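Local coordinates for protein ubiquinol-cytochrome C chaperone (Brucella abortus NCTC 8038, PDB 6RWT) that probably acts, like its homologue Cbp3, as an assembly chaperone that binds newly made cytochrome b on its way into respiratory complex III, at residues A[15-20]-A[69-74]; A[55-60]-A[170-175]; A[45-50]-A[109-114]; A[25-30]-A[149-154]. One frame throughout, in Å; residues are numbered along the deposited sequence. Where two conformers were deposited one is given.

Overall arrangement
Reading from the N terminus, helix 2-28 opens two loops: contact 1 closes the first, from 15-20 to 69-74 on helix 66-89, and contact 4 closes the second, from 25-30 to 149-154 on helix 145-161. Helix 43-61 opens two more. Contact 3 runs from 45-50 to 109-114 on helix 100-120 and is nested inside contact 4. Contact 2 runs from 55-60 to the loop 170-175 and crosses each of the others. Contact 1 also crosses 3 and 4. Contact 2 touches all three others and lies about 10 Å from contact 4, centre to centre. Helices 2-28 and 43-61 are thereby tied to the later helices and the C-terminal tail of this all-helical fold.

Contact 1. Residues A[15-20]-A[69-74]; sequences AIVLRV and NALAQE. With MG (magnesium ion), chain C.
Val17 and Glu74 carry the closest meeting of segments 15-20 and 69-74, on helices 2-28 and 66-89 of an all-helical chaperone fold. The short axes of 15-20 and 69-74 pass 10.6 Å apart at a crossing angle of -62°, so each segment presents only a few side chains to the other. The Glu74 side chain can be followed outward across the CG2 methyl of Val17, which it crosses at about a right angle. Glu74 CB starts 3.7 Å from Val17 CG2. Glu74 CG follows at 3.8 Å from the same methyl, and the carboxyl carbon also passes beside it. A sharp bend at the second torsion (chi2 -87°) then swings the carboxylate toward a bound magnesium ion, so that an apolar stem packs on valine while the polar end reaches the metal. Deeper between the helices, Leu71 reaches over with CG anti to its backbone N (chi1 -176°). Its CD1 branch sits 4.3 Å from Val17 CG2 and 4.4 Å from Ile16 CG2, a loose apolar contact of methyl against methyl. Leu71 also packs on Met61 of helix 43-61, and Val20 continues the line onto Ile75, so the hydrophobic seam extends beyond the two segments. At the metal, Glu74 supplies the one protein ligand and five waters complete the sixfold shell. The two carboxylate oxygens divide the work: Glu74 OE1 binds magnesium at 2.0 Å, whereas Glu74 OE2 accepts a hydrogen bond from Asn13 ND2 and another, 2.7 Å long, from water 1, itself a ligand of the ion.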
loop_
_atom_site.group_PDB
_atom_site.type_symbol
_atom_site.label_atom_id
_atom_site.label_comp_id
_atom_site.label_asym_id
_atom_site.label_seq_id
_atom_site.Cartn_x
_atom_site.Cartn_y
_atom_site.Cartn_z
ATOM N N ALA A 15 -18.430 0.595 6.147
ATOM C CA ALA A 15 -18.161 -0.852 6.163
ATOM C C ALA A 15 -17.180 -1.285 5.059
ATOM O O ALA A 15 -16.291 -2.098 5.310
ATOM C CB ALA A 15 -19.462 -1.635 6.070
ATOM N N ILE A 16 -17.337 -0.734 3.857
ATOM C CA ILE A 16 -16.417 -1.004 2.728
ATOM C C ILE A 16 -14.981 -0.535 3.021
ATOM O O ILE A 16 -14.024 -1.275 2.789
ATOM C CB ILE A 16 -16.952 -0.384 1.408
ATOM C CG1 ILE A 16 -18.207 -1.148 0.947
ATOM C CG2 ILE A 16 -15.899 -0.381 0.295
ATOM C CD1 ILE A 16 -19.033 -0.420 -0.093
ATOM N N VAL A 17 -14.837 0.685 3.536
ATOM C CA VAL A 17 -13.511 1.234 3.865
ATOM C C VAL A 17 -12.803 0.342 4.907
ATOM O O VAL A 17 -11.624 0.020 4.756
ATOM C CB VAL A 17 -13.605 2.702 4.353
ATOM C CG1 VAL A 17 -12.277 3.195 4.906
ATOM C CG2 VAL A 17 -14.064 3.615 3.218
ATOM N N LEU A 18 -13.535 -0.071 5.939
ATOM C CA LEU A 18 -12.977 -0.941 6.970
ATOM C C LEU A 18 -12.515 -2.280 6.394
ATOM O O LEU A 18 -11.397 -2.730 6.707
ATOM C CB LEU A 18 -13.976 -1.170 8.110
ATOM C CG LEU A 18 -13.561 -2.107 9.249
ATOM C CD1 LEU A 18 -12.318 -1.594 9.965
ATOM C CD2 LEU A 18 -14.715 -2.274 10.224
ATOM N N ARG A 19 -13.336 -2.927 5.563
ATOM C CA ARG A 19 -12.928 -4.242 5.036
ATOM C C ARG A 19 -11.772 -4.137 4.044
ATOM O O ARG A 19 -10.852 -4.958 4.091
ATOM C CB ARG A 19 -14.080 -5.095 4.475
ATOM C CG ARG A 19 -15.161 -4.427 3.660
ATOM C CD ARG A 19 -16.426 -5.259 3.842
ATOM N NE ARG A 19 -17.686 -4.584 3.527
ATOM C CZ ARG A 19 -18.256 -4.604 2.329
ATOM N NH1 ARG A 19 -19.406 -3.988 2.131
ATOM N NH2 ARG A 19 -17.666 -5.234 1.324
ATOM N N VAL A 20 -11.794 -3.122 3.178
ATOM C CA VAL A 20 -10.676 -2.901 2.233
ATOM C C VAL A 20 -9.361 -2.644 2.988
ATOM O O VAL A 20 -8.343 -3.289 2.700
ATOM C CB VAL A 20 -10.991 -1.757 1.226
ATOM C CG1 VAL A 20 -9.764 -1.331 0.421
ATOM C CG2 VAL A 20 -12.099 -2.174 0.274
ATOM N N ASN A 69 -11.880 6.863 -7.207
ATOM C CA ASN A 69 -11.102 8.004 -6.716
ATOM C C ASN A 69 -11.448 8.311 -5.241
ATOM O O ASN A 69 -10.554 8.602 -4.450
ATOM C CB ASN A 69 -11.276 9.242 -7.617
ATOM C CG ASN A 69 -10.569 9.101 -8.966
ATOM O OD1 ASN A 69 -9.572 8.386 -9.104
ATOM N ND2 ASN A 69 -11.086 9.797 -9.972
ATOM N N ALA A 70 -12.730 8.211 -4.872
ATOM C CA ALA A 70 -13.159 8.444 -3.482
ATOM C C ALA A 70 -12.659 7.350 -2.534
ATOM O O ALA A 70 -12.204 7.641 -1.428
ATOM C CB ALA A 70 -14.677 8.552 -3.400
ATOM N N LEU A 71 -12.744 6.091 -2.962
ATOM C CA LEU A 71 -12.206 4.983 -2.156
ATOM C C LEU A 71 -10.690 5.156 -1.931
ATOM O O LEU A 71 -10.193 4.926 -0.819
ATOM C CB LEU A 71 -12.520 3.623 -2.798
ATOM C CG LEU A 71 -12.101 2.354 -2.039
ATOM C CD1 LEU A 71 -12.613 2.359 -0.604
ATOM C CD2 LEU A 71 -12.564 1.104 -2.777
ATOM N N ALA A 72 -9.966 5.582 -2.969
ATOM C CA ALA A 72 -8.519 5.871 -2.849
ATOM C C ALA A 72 -8.252 6.959 -1.794
ATOM O O ALA A 72 -7.346 6.814 -0.975
ATOM C CB ALA A 72 -7.926 6.281 -4.197
ATOM N N GLN A 73 -9.053 8.031 -1.813
ATOM C CA GLN A 73 -8.958 9.097 -0.802
ATOM C C GLN A 73 -9.174 8.551 0.628
ATOM O O GLN A 73 -8.452 8.928 1.563
ATOM C CB GLN A 73 -9.994 10.203 -1.064
ATOM C CG GLN A 73 -9.787 11.066 -2.302
ATOM C CD GLN A 73 -10.879 12.130 -2.479
ATOM O OE1 GLN A 73 -12.002 12.006 -1.962
ATOM N NE2 GLN A 73 -10.550 13.185 -3.215
ATOM N N GLU A 74 -10.173 7.676 0.785
ATOM C CA GLU A 74 -10.483 7.041 2.077
ATOM C C GLU A 74 -9.322 6.176 2.583
ATOM O O GLU A 74 -8.972 6.241 3.759
ATOM C CB GLU A 74 -11.747 6.171 1.983
ATOM C CG GLU A 74 -13.060 6.926 1.751
ATOM C CD GLU A 74 -13.749 7.415 3.017
ATOM O OE1 GLU A 74 -13.159 7.341 4.126
ATOM O OE2 GLU A 74 -14.913 7.884 2.901
HETATM MG MG MG C . -13.392 8.013 6.054
HETATM O O HOH W 1 -15.498 8.377 5.537
HETATM O O HOH W 2 -11.422 7.697 6.516
HETATM O O HOH W 3 -13.794 9.063 7.800
HETATM O O HOH W 4 -13.914 6.188 6.876
HETATM O O HOH W 5 -12.892 9.945 5.242
#

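Contact 2. Residues A[55-60]-A[170-175]; sequences FLALHR and GDISYM
Tyr174 turns one edge of its ring to Leu56, with Leu56 CB near the ring plane and 4.0 Å from Tyr174 CE2. The two side chains meet at a slant, and the CD1 branch of Leu56 closes on the same ring carbon at 4.1 Å. The tyrosine backbone stays well back from the helix; CG stands anti to the carbonyl carbon (chi1 -68°), and the ring spans the gap to bring its far end to Ala57. There Tyr174 OH lies 3.7 Å from Ala57 CB and 3.8 Å from Ala57 N. The hydroxyl is hydrogen-bonded to His53 O, the carbonyl one turn before Ala57, which fixes the end of the ring against the helix; the His53 ring also meets that of Tyr174, their planes at about 55°. Segment 170-175 is an irregular loop that passes across helix 43-61. It starts where helix 164-168 ends in a Schellman motif, Gly170 having the positive phi, and Asp171 then centres an inverse gamma turn with a weak bond from Ile172 N to Gly170 O. After this turn the chain runs extended, and Ile172 and Tyr174, two residues apart, both reach the helix. Ile172 points its extended arm inward, ending with CD1 4.3 Å from Ala57 CB. Around them, Ile24 of helix 2-28 touches both Ala57 and Tyr174, and Ile172 packs on Val23 of that helix. From helix 145-161, Leu159 packs against Ile172 and Cys155 against Leu56.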
loop_
_atom_site.group_PDB
_atom_site.type_symbol
_atom_site.label_atom_id
_atom_site.label_comp_id
_atom_site.label_asym_id
_atom_site.label_seq_id
_atom_site.Cartn_x
_atom_site.Cartn_y
_atom_site.Cartn_z
ATOM N N PHE A 55 0.250 1.642 -1.731
ATOM C CA PHE A 55 0.606 2.088 -3.072
ATOM C C PHE A 55 -0.095 1.251 -4.158
ATOM O O PHE A 55 -0.636 1.794 -5.117
ATOM C CB PHE A 55 2.135 2.057 -3.309
ATOM C CG PHE A 55 2.497 1.885 -4.758
ATOM C CD1 PHE A 55 2.501 2.971 -5.612
ATOM C CD2 PHE A 55 2.764 0.616 -5.282
ATOM C CE1 PHE A 55 2.777 2.805 -6.966
ATOM C CE2 PHE A 55 3.029 0.442 -6.628
ATOM C CZ PHE A 55 3.041 1.542 -7.470
ATOM N N LEU A 56 -0.034 -0.073 -4.031
ATOM C CA LEU A 56 -0.655 -0.953 -5.035
ATOM C C LEU A 56 -2.145 -0.659 -5.200
ATOM O O LEU A 56 -2.651 -0.617 -6.330
ATOM C CB LEU A 56 -0.425 -2.434 -4.709
ATOM C CG LEU A 56 0.928 -3.006 -5.148
ATOM C CD1 LEU A 56 1.286 -4.270 -4.377
ATOM C CD2 LEU A 56 0.947 -3.273 -6.650
ATOM N N ALA A 57 -2.839 -0.439 -4.087
ATOM C CA ALA A 57 -4.272 -0.076 -4.138
ATOM C C ALA A 57 -4.524 1.280 -4.822
ATOM O O ALA A 57 -5.382 1.388 -5.704
ATOM C CB ALA A 57 -4.872 -0.081 -2.739
ATOM N N LEU A 58 -3.781 2.302 -4.415
ATOM C CA LEU A 58 -3.933 3.643 -5.001
ATOM C C LEU A 58 -3.598 3.655 -6.498
ATOM O O LEU A 58 -4.296 4.302 -7.285
ATOM C CB LEU A 58 -3.065 4.673 -4.260
ATOM C CG LEU A 58 -3.291 4.862 -2.750
ATOM C CD1 LEU A 58 -2.394 5.964 -2.192
ATOM C CD2 LEU A 58 -4.743 5.116 -2.384
ATOM N N HIS A 59 -2.534 2.938 -6.868
ATOM C CA HIS A 59 -2.092 2.796 -8.263
ATOM C C HIS A 59 -3.195 2.202 -9.153
ATOM O O HIS A 59 -3.416 2.676 -10.277
ATOM C CB HIS A 59 -0.802 1.953 -8.280
ATOM C CG HIS A 59 -0.256 1.666 -9.643
ATOM N ND1 HIS A 59 -0.427 0.448 -10.262
ATOM C CD2 HIS A 59 0.475 2.425 -10.497
ATOM C CE1 HIS A 59 0.164 0.472 -11.444
ATOM N NE2 HIS A 59 0.724 1.658 -11.609
ATOM N N ARG A 60 -3.904 1.196 -8.636
ATOM C CA ARG A 60 -5.045 0.601 -9.351
ATOM C C ARG A 60 -6.254 1.543 -9.452
ATOM O O ARG A 60 -6.928 1.594 -10.488
ATOM C CB ARG A 60 -5.476 -0.710 -8.673
ATOM C CG ARG A 60 -6.834 -1.280 -9.103
ATOM C CD ARG A 60 -6.869 -1.697 -10.568
ATOM N NE ARG A 60 -8.187 -2.214 -10.959
ATOM C CZ ARG A 60 -9.232 -1.477 -11.345
ATOM N NH1 ARG A 60 -9.158 -0.149 -11.424
ATOM N NH2 ARG A 60 -10.370 -2.082 -11.673
ATOM N N GLY A 170 -15.858 -3.230 -2.487
ATOM C CA GLY A 170 -14.962 -3.729 -1.451
ATOM C C GLY A 170 -14.267 -5.054 -1.744
ATOM O O GLY A 170 -13.560 -5.567 -0.879
ATOM N N ASP A 171 -14.421 -5.592 -2.955
ATOM C CA ASP A 171 -13.858 -6.918 -3.297
ATOM C C ASP A 171 -12.403 -6.856 -3.789
ATOM O O ASP A 171 -12.095 -7.219 -4.924
ATOM C CB ASP A 171 -14.745 -7.634 -4.334
ATOM C CG ASP A 171 -16.143 -7.945 -3.810
ATOM O OD1 ASP A 171 -16.382 -7.897 -2.581
ATOM O OD2 ASP A 171 -17.013 -8.265 -4.643
ATOM N N ILE A 172 -11.510 -6.437 -2.899
ATOM C CA ILE A 172 -10.069 -6.336 -3.177
ATOM C C ILE A 172 -9.365 -7.629 -2.736
ATOM O O ILE A 172 -9.765 -8.258 -1.747
ATOM C CB ILE A 172 -9.452 -5.090 -2.478
ATOM C CG1 ILE A 172 -8.030 -4.805 -2.982
ATOM C CG2 ILE A 172 -9.448 -5.223 -0.948
ATOM C CD1 ILE A 172 -7.477 -3.456 -2.533
ATOM N N SER A 173 -8.337 -8.037 -3.483
ATOM C CA SER A 173 -7.469 -9.137 -3.057
ATOM C C SER A 173 -6.043 -8.958 -3.578
ATOM O O SER A 173 -5.813 -8.292 -4.599
ATOM C CB SER A 173 -8.043 -10.504 -3.474
ATOM O OG SER A 173 -8.221 -10.594 -4.873
ATOM N N TYR A 174 -5.099 -9.528 -2.835
ATOM C CA TYR A 174 -3.689 -9.609 -3.204
ATOM C C TYR A 174 -3.321 -11.080 -3.391
ATOM O O TYR A 174 -4.064 -11.988 -2.986
ATOM C CB TYR A 174 -2.808 -8.987 -2.106
ATOM C CG TYR A 174 -2.989 -7.481 -1.977
ATOM C CD1 TYR A 174 -4.097 -6.937 -1.317
ATOM C CD2 TYR A 174 -2.075 -6.590 -2.548
ATOM C CE1 TYR A 174 -4.268 -5.557 -1.216
ATOM C CE2 TYR A 174 -2.241 -5.217 -2.449
ATOM C CZ TYR A 174 -3.346 -4.692 -1.789
ATOM O OH TYR A 174 -3.531 -3.313 -1.686
ATOM N N MET A 175 -2.163 -11.311 -3.996
ATOM C CA MET A 175 -1.662 -12.674 -4.171
ATOM C C MET A 175 -1.198 -13.256 -2.825
ATOM O O MET A 175 -0.833 -12.507 -1.915
ATOM C CB MET A 175 -0.519 -12.695 -5.190
ATOM C CG MET A 175 -0.880 -12.184 -6.587
ATOM S SD MET A 175 -2.196 -13.075 -7.453
ATOM C CE MET A 175 -1.424 -14.679 -7.654
#

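Contact 3. Residues A[45-50]-A[109-114]; sequences GRYEML and YGRVGA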
loop_
_atom_site.group_PDB
_atom_site.type_symbol
_atom_site.label_atom_id
_atom_site.label_comp_id
_atom_site.label_asym_id
_atom_site.label_seq_id
_atom_site.Cartn_x
_atom_site.Cartn_y
_atom_site.Cartn_z
ATOM N N GLY A 45 10.658 -1.335 8.755
ATOM C CA GLY A 45 10.414 -2.419 7.794
ATOM C C GLY A 45 8.937 -2.757 7.623
ATOM O O GLY A 45 8.462 -3.003 6.504
ATOM N N ARG A 46 8.205 -2.768 8.739
ATOM C CA ARG A 46 6.744 -2.956 8.701
ATOM C C ARG A 46 6.038 -1.802 7.947
ATOM O O ARG A 46 5.085 -2.034 7.178
ATOM C CB ARG A 46 6.173 -3.151 10.117
ATOM C CG ARG A 46 6.659 -4.427 10.803
ATOM C CD ARG A 46 5.957 -4.739 12.120
ATOM N NE ARG A 46 6.246 -3.778 13.191
ATOM C CZ ARG A 46 7.243 -3.862 14.080
ATOM N NH1 ARG A 46 8.131 -4.861 14.062
ATOM N NH2 ARG A 46 7.354 -2.918 15.009
ATOM N N TYR A 47 6.513 -0.566 8.149
ATOM C CA TYR A 47 6.052 0.580 7.346
ATOM C C TYR A 47 6.311 0.362 5.833
ATOM O O TYR A 47 5.447 0.690 4.998
ATOM C CB TYR A 47 6.654 1.921 7.838
ATOM C CG TYR A 47 6.453 3.033 6.820
ATOM C CD1 TYR A 47 5.292 3.799 6.813
ATOM C CD2 TYR A 47 7.390 3.250 5.797
ATOM C CE1 TYR A 47 5.085 4.785 5.852
ATOM C CE2 TYR A 47 7.188 4.219 4.821
ATOM C CZ TYR A 47 6.036 4.985 4.846
ATOM O OH TYR A 47 5.820 5.937 3.871
ATOM N N GLU A 48 7.484 -0.180 5.471
ATOM C CA GLU A 48 7.781 -0.408 4.047
ATOM C C GLU A 48 6.763 -1.383 3.435
ATOM O O GLU A 48 6.317 -1.189 2.302
ATOM C CB GLU A 48 9.222 -0.909 3.814
ATOM C CG GLU A 48 10.354 0.066 4.166
ATOM C CD GLU A 48 10.310 1.401 3.424
ATOM O OE1 GLU A 48 9.704 1.492 2.333
ATOM O OE2 GLU A 48 10.915 2.383 3.925
ATOM N N MET A 49 6.382 -2.419 4.175
ATOM C CA MET A 49 5.370 -3.361 3.672
ATOM C C MET A 49 3.965 -2.739 3.620
ATOM O O MET A 49 3.242 -2.927 2.627
ATOM C CB MET A 49 5.368 -4.674 4.476
ATOM C CG MET A 49 6.630 -5.536 4.308
ATOM S SD MET A 49 6.959 -6.068 2.608
ATOM C CE MET A 49 8.103 -4.808 2.091
ATOM N N LEU A 50 3.571 -1.972 4.635
ATOM C CA LEU A 50 2.251 -1.323 4.580
ATOM C C LEU A 50 2.163 -0.327 3.413
ATOM O O LEU A 50 1.213 -0.359 2.633
ATOM C CB LEU A 50 1.900 -0.644 5.906
ATOM C CG LEU A 50 0.519 0.029 5.977
ATOM C CD1 LEU A 50 -0.634 -0.961 5.827
ATOM C CD2 LEU A 50 0.380 0.815 7.269
ATOM N N TYR A 109 4.657 9.531 -1.048
ATOM C CA TYR A 109 4.465 9.715 -2.496
ATOM C C TYR A 109 5.780 9.748 -3.291
ATOM O O TYR A 109 5.852 9.207 -4.403
ATOM C CB TYR A 109 3.608 10.958 -2.791
ATOM C CG TYR A 109 2.146 10.795 -2.390
ATOM C CD1 TYR A 109 1.306 9.916 -3.077
ATOM C CD2 TYR A 109 1.601 11.516 -1.321
ATOM C CE1 TYR A 109 -0.028 9.754 -2.709
ATOM C CE2 TYR A 109 0.270 11.362 -0.948
ATOM C CZ TYR A 109 -0.545 10.479 -1.645
ATOM O OH TYR A 109 -1.876 10.328 -1.282
ATOM N N GLY A 110 6.820 10.352 -2.720
ATOM C CA GLY A 110 8.128 10.414 -3.372
ATOM C C GLY A 110 8.811 9.067 -3.550
ATOM O O GLY A 110 9.313 8.757 -4.637
ATOM N N ARG A 111 8.815 8.254 -2.495
ATOM C CA ARG A 111 9.567 6.996 -2.504
ATOM C C ARG A 111 8.848 5.858 -3.227
ATOM O O ARG A 111 9.512 4.964 -3.743
ATOM C CB ARG A 111 9.952 6.578 -1.081
ATOM C CG ARG A 111 10.904 7.567 -0.416
ATOM C CD ARG A 111 11.161 7.276 1.051
ATOM N NE ARG A 111 12.044 6.130 1.289
ATOM C CZ ARG A 111 11.764 5.056 2.032
ATOM N NH1 ARG A 111 10.576 4.895 2.620
ATOM N NH2 ARG A 111 12.686 4.105 2.174
ATOM N N VAL A 112 7.510 5.874 -3.257
ATOM C CA VAL A 112 6.747 4.836 -3.979
ATOM C C VAL A 112 6.544 5.153 -5.473
ATOM O O VAL A 112 6.138 4.274 -6.234
ATOM C CB VAL A 112 5.381 4.488 -3.317
ATOM C CG1 VAL A 112 5.572 4.085 -1.856
ATOM C CG2 VAL A 112 4.356 5.611 -3.468
ATOM N N GLY A 113 6.828 6.390 -5.895
ATOM C CA GLY A 113 6.749 6.768 -7.316
ATOM C C GLY A 113 7.588 5.889 -8.235
ATOM O O GLY A 113 7.158 5.564 -9.344
ATOM N N ALA A 114 8.774 5.489 -7.764
ATOM C CA ALA A 114 9.633 4.555 -8.498
ATOM C C ALA A 114 8.957 3.207 -8.759
ATOM O O ALA A 114 9.181 2.605 -9.806
ATOM C CB ALA A 114 10.958 4.349 -7.777
HETATM O O HOH W 6 7.852 5.925 1.946
#
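Arg111 and Glu48 form a salt bridge that links helix 100-120 to helix 43-61 within the all-helical chaperone fold, across backbones whose nearest CA atoms, Glu48 and Val112, are 9.6 Å apart. The arginine grips end-on, with both terminal nitrogens on one oxygen: Arg111 NH1 lies 2.9 Å from Glu48 OE2 and Arg111 NH2 3.0 Å from it. Neither bond is straight, at 152° and 142°, as expected when two N-H groups share one acceptor. Glu48 OE2 lies in the guanidinium plane, but the carboxylate is turned 77° against it. NH1 meets the syn lone pair of Glu48 OE2, whereas NH2 arrives from above the carboxylate plane.

The aromatic contact is lighter. Tyr47 meets Arg111 edge to edge, Tyr47 CE2 being 4.1 Å from Arg111 NH1, with ring and guanidinium nearly coplanar. Tyr47 also packs on Phe79 and Val83 of helix 66-89 and on Met107 of helix 100-120.

A water completes the link. Water 6 lies in the plane of the Tyr47 ring, 2.8 Å from Tyr47 OH, and accepts a hydrogen bond from Arg111 NH1 at 3.0 Å.

Contact 4. Residues A[25-30]-A[149-154]; sequences VAAARQ and GAYVLQ
Tyr151 reaches across from helix 145-161 until its hydroxyl lies against Ala27 and Gln30 at the end of helix 2-28. The backbones are far apart, with the nearest CA atoms, those of Ala27 and Tyr151, separated by 11.4 Å, and the ring fills most of that distance. It can do so because Tyr151 CG is anti to the backbone N (chi1 167°), which directs the ring toward helix 2-28.

The polar contacts centre on Tyr151 OH. Its clear partner is His53 NE2, a hydrogen bond to helix 43-61. The histidine is held in turn by a bond from its ND1 to Met49 O, which should fix the rotation of the imidazole and so the place of the tyrosine tip. The amide of Gln30 lies beside the hydroxyl too, with OE1 of the model 3.1 Å from Tyr151 OH, although which amide end truly faces the tyrosine is doubtful. The amide plane is inclined at 61° to the ring.

Van der Waals contact is slight: Ala27 CB, pointing toward the other helix, comes to 4.3 Å from Tyr151 OH. The ring itself is packed edge-to-face with Phe33 and touches Val177, which also meets Gln30.

In the fold, His53 of helix 43-61 lies against Ala27 and Ala28 as well, so the tyrosine tip sits where helices 2-28, 43-61 and 145-161 converge. Tyr174 of the C-terminal loop touches Ala27, and next to Tyr151, Val152 packs on Leu52 of helix 43-61 and Leu127 of helix 124-135.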
loop_
_atom_site.group_PDB
_atom_site.type_symbol
_atom_site.label_atom_id
_atom_site.label_comp_id
_atom_site.label_asym_id
_atom_site.label_seq_id
_atom_site.Cartn_x
_atom_site.Cartn_y
_atom_site.Cartn_z
ATOM N N VAL A 25 -3.894 -4.384 5.218
ATOM C CA VAL A 25 -3.066 -4.606 6.416
ATOM C C VAL A 25 -2.655 -6.088 6.548
ATOM O O VAL A 25 -1.491 -6.395 6.824
ATOM C CB VAL A 25 -3.785 -4.102 7.695
ATOM C CG1 VAL A 25 -3.102 -4.582 8.973
ATOM C CG2 VAL A 25 -3.870 -2.577 7.685
ATOM N N ALA A 26 -3.603 -6.997 6.331
ATOM C CA ALA A 26 -3.316 -8.438 6.383
ATOM C C ALA A 26 -2.282 -8.849 5.331
ATOM O O ALA A 26 -1.364 -9.626 5.617
ATOM C CB ALA A 26 -4.595 -9.244 6.209
ATOM N N ALA A 27 -2.423 -8.323 4.117
ATOM C CA ALA A 27 -1.453 -8.615 3.051
ATOM C C ALA A 27 -0.026 -8.168 3.418
ATOM O O ALA A 27 0.932 -8.893 3.173
ATOM C CB ALA A 27 -1.904 -8.006 1.727
ATOM N N ALA A 28 0.098 -6.990 4.029
ATOM C CA ALA A 28 1.398 -6.457 4.467
ATOM C C ALA A 28 2.058 -7.238 5.619
ATOM O O ALA A 28 3.276 -7.141 5.804
ATOM C CB ALA A 28 1.247 -4.989 4.861
ATOM N N ARG A 29 1.260 -7.996 6.385
ATOM C CA ARG A 29 1.741 -8.799 7.522
ATOM C C ARG A 29 2.129 -10.251 7.186
ATOM O O ARG A 29 2.506 -11.001 8.096
ATOM C CB ARG A 29 0.689 -8.795 8.646
ATOM C CG ARG A 29 0.548 -7.454 9.344
ATOM C CD ARG A 29 -0.587 -7.449 10.357
ATOM N NE ARG A 29 -0.640 -6.200 11.117
ATOM C CZ ARG A 29 -1.634 -5.824 11.928
ATOM N NH1 ARG A 29 -2.714 -6.586 12.108
ATOM N NH2 ARG A 29 -1.552 -4.656 12.562
ATOM N N GLN A 30 2.044 -10.661 5.912
ATOM C CA GLN A 30 2.384 -12.054 5.517
ATOM C C GLN A 30 3.806 -12.420 5.973
ATOM O O GLN A 30 4.747 -11.651 5.758
ATOM C CB GLN A 30 2.217 -12.258 3.998
ATOM C CG GLN A 30 0.760 -12.210 3.525
ATOM C CD GLN A 30 0.631 -12.215 2.019
ATOM O OE1 GLN A 30 0.691 -11.166 1.362
ATOM N NE2 GLN A 30 0.443 -13.395 1.459
ATOM N N GLY A 149 9.824 -8.455 -6.048
ATOM C CA GLY A 149 9.390 -7.825 -7.292
ATOM C C GLY A 149 8.411 -8.666 -8.103
ATOM O O GLY A 149 7.421 -8.141 -8.624
ATOM N N ALA A 150 8.672 -9.969 -8.202
ATOM C CA ALA A 150 7.732 -10.890 -8.857
ATOM C C ALA A 150 6.355 -10.873 -8.182
ATOM O O ALA A 150 5.332 -10.822 -8.864
ATOM C CB ALA A 150 8.292 -12.308 -8.890
ATOM N N TYR A 151 6.340 -10.900 -6.849
ATOM C CA TYR A 151 5.088 -10.772 -6.078
ATOM C C TYR A 151 4.354 -9.459 -6.389
ATOM O O TYR A 151 3.146 -9.463 -6.627
ATOM C CB TYR A 151 5.364 -10.906 -4.576
ATOM C CG TYR A 151 4.235 -10.484 -3.648
ATOM C CD1 TYR A 151 3.172 -11.344 -3.356
ATOM C CD2 TYR A 151 4.250 -9.229 -3.033
ATOM C CE1 TYR A 151 2.149 -10.953 -2.500
ATOM C CE2 TYR A 151 3.229 -8.830 -2.182
ATOM C CZ TYR A 151 2.186 -9.698 -1.904
ATOM O OH TYR A 151 1.177 -9.314 -1.044
ATOM N N VAL A 152 5.088 -8.350 -6.423
ATOM C CA VAL A 152 4.484 -7.030 -6.686
ATOM C C VAL A 152 3.869 -6.960 -8.100
ATOM O O VAL A 152 2.749 -6.478 -8.266
ATOM C CB VAL A 152 5.494 -5.879 -6.424
ATOM C CG1 VAL A 152 4.930 -4.532 -6.864
ATOM C CG2 VAL A 152 5.855 -5.815 -4.944
ATOM N N LEU A 153 4.590 -7.459 -9.101
ATOM C CA LEU A 153 4.077 -7.536 -10.480
ATOM C C LEU A 153 2.783 -8.366 -10.575
ATOM O O LEU A 153 1.819 -7.936 -11.210
ATOM C CB LEU A 153 5.147 -8.085 -11.436
ATOM C CG LEU A 153 6.255 -7.091 -11.804
ATOM C CD1 LEU A 153 7.551 -7.802 -12.187
ATOM C CD2 LEU A 153 5.787 -6.167 -12.923
ATOM N N GLN A 154 2.755 -9.531 -9.924
ATOM C CA GLN A 154 1.548 -10.373 -9.906
ATOM C C GLN A 154 0.358 -9.716 -9.179
ATOM O O GLN A 154 -0.781 -9.853 -9.627
ATOM C CB GLN A 154 1.845 -11.754 -9.307
ATOM C CG GLN A 154 2.777 -12.606 -10.157
ATOM C CD GLN A 154 3.029 -13.978 -9.558
ATOM O OE1 GLN A 154 2.120 -14.611 -9.025
ATOM N NE2 GLN A 154 4.265 -14.454 -9.661
#